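Structure-specific endonuclease subunit slx1 (Schizosaccharomyces pombe, PDB 4ZDT) serves as the catalytic subunit of the Slx1-Slx4 endonuclease, which nicks branched DNA near junctions during repair and recombination, and contributes here its C-terminal RING finger domain. Local coordinates at residues C22-L33 with C54-E65. Sequence-based numbering, arbitrary orientation.
Sequences CPFTDCNSINHL and CTKCKRVLRWRE. With ZN (zinc ion), chain F; ZN (zinc ion), chain E.
Cys22 and Cys27 share one zinc ion with Cys54 and Cys57, and all four SG atoms lie 2.3 to 2.4 Å from the metal. The thiolates also accept N-H bonds: Cys57 SG accepts from the backbone N-H of Arg59, while Cys27 SG and Cys54 SG receive weak bonds from Ser29 N and Lys56 N. A further donor, Arg59 NH1, lies 3.4 Å from Cys57 SG. Arg59 also reaches across to Asp26 and Phe24. Its guanidinium grips Asp26 end-on, NH1 to OD1 at 3.0 Å and NH2 to OD2 at 2.8 Å, each through the syn lone pair, with carboxylate and guanidinium nearly coplanar. One face of the same group lies flat on the Phe24 ring, planes 6° apart, a cation-pi stack in which CD adds a CH-pi contact. An alanine in place of Arg59 is likely to leave the Asp26 carboxylate without its countercharge, bare a face of Phe24 and cost Cys57 SG one donor. Lys56, CG anti to its backbone N (chi1 -170°) and extended beyond, runs past Cys27 SG to put NZ 2.8 Å from Cys27 O, in the carbonyl plane; a water accepts weakly from NZ and donates to Asp26 O. Leu61 CD1 meets Pro23 CD at 3.8 Å and the Phe24 edge. Farther along, Trp63 CH2 approaches Leu33 O, while its NE1 bonds to Leu29 O of the Slx4 chain. His32, with Cys6, Cys9 and Cys35, holds the second zinc, so segment 22-33 serves both sites, as expected of the cross-braced RING finger, whose Cys4 site is closed here.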
# COMPACT_ATOMS: atom_id res chain seq x y z
N CYS A 22 -3.55 -2.70 -15.60
CA CYS A 22 -3.20 -4.02 -16.08
C CYS A 22 -2.29 -3.82 -17.29
O CYS A 22 -2.63 -3.06 -18.20
CB CYS A 22 -4.46 -4.79 -16.45
SG CYS A 22 -4.16 -6.49 -17.00
N PRO A 23 -1.12 -4.49 -17.29
CA PRO A 23 -0.12 -4.22 -18.33
C PRO A 23 -0.48 -4.78 -19.70
O PRO A 23 0.26 -4.54 -20.64
CB PRO A 23 1.16 -4.92 -17.78
CG PRO A 23 0.63 -6.06 -16.95
CD PRO A 23 -0.69 -5.53 -16.33
N PHE A 24 -1.58 -5.53 -19.80
CA PHE A 24 -1.99 -6.08 -21.09
C PHE A 24 -2.95 -5.10 -21.79
O PHE A 24 -4.00 -4.76 -21.25
CB PHE A 24 -2.59 -7.48 -20.94
CG PHE A 24 -1.58 -8.51 -20.47
CD1 PHE A 24 -1.34 -8.70 -19.11
CD2 PHE A 24 -0.81 -9.21 -21.39
CE1 PHE A 24 -0.36 -9.65 -18.66
CE2 PHE A 24 0.18 -10.14 -20.97
CZ PHE A 24 0.39 -10.35 -19.60
N THR A 25 -2.56 -4.66 -22.97
CA THR A 25 -3.34 -3.67 -23.73
C THR A 25 -4.73 -4.22 -24.07
O THR A 25 -5.68 -3.44 -24.18
CB THR A 25 -2.59 -3.23 -24.97
OG1 THR A 25 -1.28 -2.83 -24.56
CG2 THR A 25 -3.26 -2.02 -25.63
N ASP A 26 -4.86 -5.55 -24.17
CA ASP A 26 -6.16 -6.15 -24.44
C ASP A 26 -7.12 -5.98 -23.27
O ASP A 26 -8.31 -6.24 -23.41
CB ASP A 26 -6.07 -7.64 -24.88
CG ASP A 26 -5.56 -8.59 -23.77
OD1 ASP A 26 -5.89 -8.39 -22.58
OD2 ASP A 26 -4.87 -9.57 -24.12
N CYS A 27 -6.59 -5.53 -22.13
CA CYS A 27 -7.40 -5.36 -20.94
C CYS A 27 -7.35 -3.90 -20.47
O CYS A 27 -8.38 -3.22 -20.46
CB CYS A 27 -6.90 -6.29 -19.83
SG CYS A 27 -7.71 -5.96 -18.27
N ASN A 28 -6.16 -3.45 -20.08
CA ASN A 28 -5.90 -2.07 -19.67
C ASN A 28 -6.84 -1.57 -18.55
O ASN A 28 -7.22 -0.41 -18.54
CB ASN A 28 -5.92 -1.13 -20.90
CG ASN A 28 -5.26 0.21 -20.63
OD1 ASN A 28 -4.19 0.27 -20.02
ND2 ASN A 28 -5.89 1.30 -21.07
N SER A 29 -7.21 -2.45 -17.63
CA SER A 29 -8.00 -2.09 -16.44
C SER A 29 -7.27 -1.03 -15.61
O SER A 29 -6.14 -1.27 -15.16
CB SER A 29 -8.22 -3.33 -15.57
OG SER A 29 -8.93 -3.00 -14.40
N ILE A 30 -7.91 0.12 -15.41
CA ILE A 30 -7.30 1.24 -14.71
C ILE A 30 -7.99 1.47 -13.35
O ILE A 30 -9.22 1.39 -13.23
CB ILE A 30 -7.26 2.53 -15.59
CG1 ILE A 30 -6.34 2.29 -16.81
CG2 ILE A 30 -6.72 3.73 -14.79
CD1 ILE A 30 -6.44 3.35 -17.91
N ASN A 31 -7.19 1.76 -12.33
CA ASN A 31 -7.73 2.00 -10.99
C ASN A 31 -6.72 2.63 -10.03
O ASN A 31 -5.51 2.59 -10.27
CB ASN A 31 -8.27 0.70 -10.39
CG ASN A 31 -7.42 -0.51 -10.76
OD1 ASN A 31 -6.22 -0.53 -10.52
ND2 ASN A 31 -8.06 -1.52 -11.33
N HIS A 32 -7.22 3.22 -8.95
CA HIS A 32 -6.37 3.85 -7.93
C HIS A 32 -5.48 2.76 -7.36
O HIS A 32 -5.93 1.64 -7.18
CB HIS A 32 -7.19 4.41 -6.76
CG HIS A 32 -7.96 5.65 -7.08
ND1 HIS A 32 -9.33 5.66 -7.20
CD2 HIS A 32 -7.55 6.93 -7.26
CE1 HIS A 32 -9.73 6.90 -7.45
NE2 HIS A 32 -8.67 7.68 -7.50
N LEU A 33 -4.22 3.10 -7.06
CA LEU A 33 -3.31 2.16 -6.38
C LEU A 33 -3.92 1.62 -5.11
O LEU A 33 -3.92 0.41 -4.90
CB LEU A 33 -1.97 2.83 -6.05
CG LEU A 33 -1.10 3.26 -7.23
CD1 LEU A 33 0.04 4.14 -6.74
CD2 LEU A 33 -0.55 1.99 -7.93
N CYS A 54 -6.53 -9.61 -11.82
CA CYS A 54 -7.16 -8.47 -12.47
C CYS A 54 -8.66 -8.75 -12.63
O CYS A 54 -9.04 -9.79 -13.18
CB CYS A 54 -6.53 -8.21 -13.83
SG CYS A 54 -7.30 -6.82 -14.72
N THR A 55 -9.50 -7.86 -12.14
CA THR A 55 -10.94 -8.15 -12.15
C THR A 55 -11.56 -8.14 -13.56
O THR A 55 -12.62 -8.74 -13.79
CB THR A 55 -11.73 -7.23 -11.18
OG1 THR A 55 -13.00 -7.83 -10.92
CG2 THR A 55 -11.94 -5.86 -11.77
N LYS A 56 -10.88 -7.48 -14.49
CA LYS A 56 -11.35 -7.36 -15.86
C LYS A 56 -10.92 -8.59 -16.69
O LYS A 56 -11.78 -9.36 -17.13
CB LYS A 56 -10.91 -6.00 -16.46
CG LYS A 56 -11.56 -5.64 -17.82
CD LYS A 56 -11.02 -4.33 -18.43
CE LYS A 56 -11.73 -3.99 -19.77
NZ LYS A 56 -11.18 -2.77 -20.43
N CYS A 57 -9.61 -8.83 -16.86
CA CYS A 57 -9.14 -9.97 -17.67
C CYS A 57 -8.95 -11.31 -16.93
O CYS A 57 -8.75 -12.34 -17.57
CB CYS A 57 -7.84 -9.61 -18.40
SG CYS A 57 -6.40 -9.48 -17.27
N LYS A 58 -9.02 -11.29 -15.60
CA LYS A 58 -8.83 -12.51 -14.77
C LYS A 58 -7.43 -13.10 -14.75
O LYS A 58 -7.25 -14.19 -14.23
CB LYS A 58 -9.84 -13.64 -15.13
CG LYS A 58 -11.28 -13.20 -15.33
CD LYS A 58 -11.85 -12.50 -14.10
CE LYS A 58 -13.34 -12.25 -14.30
NZ LYS A 58 -13.88 -11.40 -13.21
N ARG A 59 -6.43 -12.43 -15.32
CA ARG A 59 -5.05 -12.92 -15.17
C ARG A 59 -4.60 -12.71 -13.72
O ARG A 59 -5.06 -11.77 -13.07
CB ARG A 59 -4.09 -12.19 -16.11
CG ARG A 59 -4.30 -12.45 -17.62
CD ARG A 59 -3.38 -11.51 -18.40
NE ARG A 59 -3.36 -11.70 -19.86
CZ ARG A 59 -4.07 -10.98 -20.72
NH1 ARG A 59 -4.91 -10.03 -20.29
NH2 ARG A 59 -3.95 -11.22 -22.02
N VAL A 60 -3.73 -13.58 -13.21
CA VAL A 60 -3.21 -13.42 -11.84
C VAL A 60 -1.77 -12.98 -11.93
O VAL A 60 -0.90 -13.76 -12.37
CB VAL A 60 -3.33 -14.72 -11.00
CG1 VAL A 60 -2.71 -14.53 -9.62
CG2 VAL A 60 -4.80 -15.10 -10.86
N LEU A 61 -1.52 -11.74 -11.54
CA LEU A 61 -0.23 -11.10 -11.78
C LEU A 61 0.35 -10.62 -10.47
O LEU A 61 -0.38 -10.49 -9.49
CB LEU A 61 -0.39 -9.91 -12.73
CG LEU A 61 -1.10 -10.25 -14.06
CD1 LEU A 61 -1.35 -8.96 -14.80
CD2 LEU A 61 -0.26 -11.22 -14.90
N ARG A 62 1.66 -10.35 -10.46
CA ARG A 62 2.32 -9.82 -9.26
C ARG A 62 2.06 -8.32 -9.21
O ARG A 62 1.84 -7.68 -10.25
CB ARG A 62 3.82 -10.08 -9.34
CG ARG A 62 4.17 -11.55 -9.21
CD ARG A 62 5.63 -11.87 -9.57
NE ARG A 62 5.83 -13.32 -9.40
CZ ARG A 62 7.03 -13.94 -9.39
NH1 ARG A 62 8.15 -13.26 -9.55
NH2 ARG A 62 7.08 -15.26 -9.22
N TRP A 63 2.13 -7.77 -8.00
CA TRP A 63 1.81 -6.37 -7.75
C TRP A 63 2.54 -5.45 -8.70
O TRP A 63 1.96 -4.52 -9.26
CB TRP A 63 2.13 -5.99 -6.28
CG TRP A 63 1.83 -4.54 -5.98
CD1 TRP A 63 2.72 -3.55 -5.65
CD2 TRP A 63 0.54 -3.92 -6.04
NE1 TRP A 63 2.05 -2.35 -5.48
CE2 TRP A 63 0.72 -2.55 -5.71
CE3 TRP A 63 -0.75 -4.38 -6.34
CZ2 TRP A 63 -0.35 -1.64 -5.69
CZ3 TRP A 63 -1.82 -3.46 -6.29
CH2 TRP A 63 -1.61 -2.12 -5.97
N ARG A 64 3.83 -5.70 -8.87
CA ARG A 64 4.68 -4.85 -9.71
C ARG A 64 4.12 -4.66 -11.12
O ARG A 64 4.22 -3.58 -11.70
CB ARG A 64 6.10 -5.41 -9.78
CG ARG A 64 7.16 -4.36 -10.06
CD ARG A 64 8.56 -4.93 -9.86
NE ARG A 64 8.96 -4.91 -8.45
CZ ARG A 64 9.42 -3.84 -7.82
NH1 ARG A 64 9.54 -2.69 -8.46
NH2 ARG A 64 9.75 -3.92 -6.53
N GLU A 65 3.54 -5.72 -11.67
CA GLU A 65 3.03 -5.69 -13.04
C GLU A 65 2.03 -4.57 -13.26
O GLU A 65 1.86 -4.09 -14.38
CB GLU A 65 2.40 -7.04 -13.40
CG GLU A 65 3.37 -8.02 -14.05
CD GLU A 65 4.12 -8.85 -13.03
OE1 GLU A 65 3.49 -9.70 -12.37
OE2 GLU A 65 5.35 -8.65 -12.89
ZN ZN F . -6.31 -7.21 -16.83
ZN ZN E . -10.52 4.04 -6.80
O HOH W 1 -10.56 -4.93 -22.73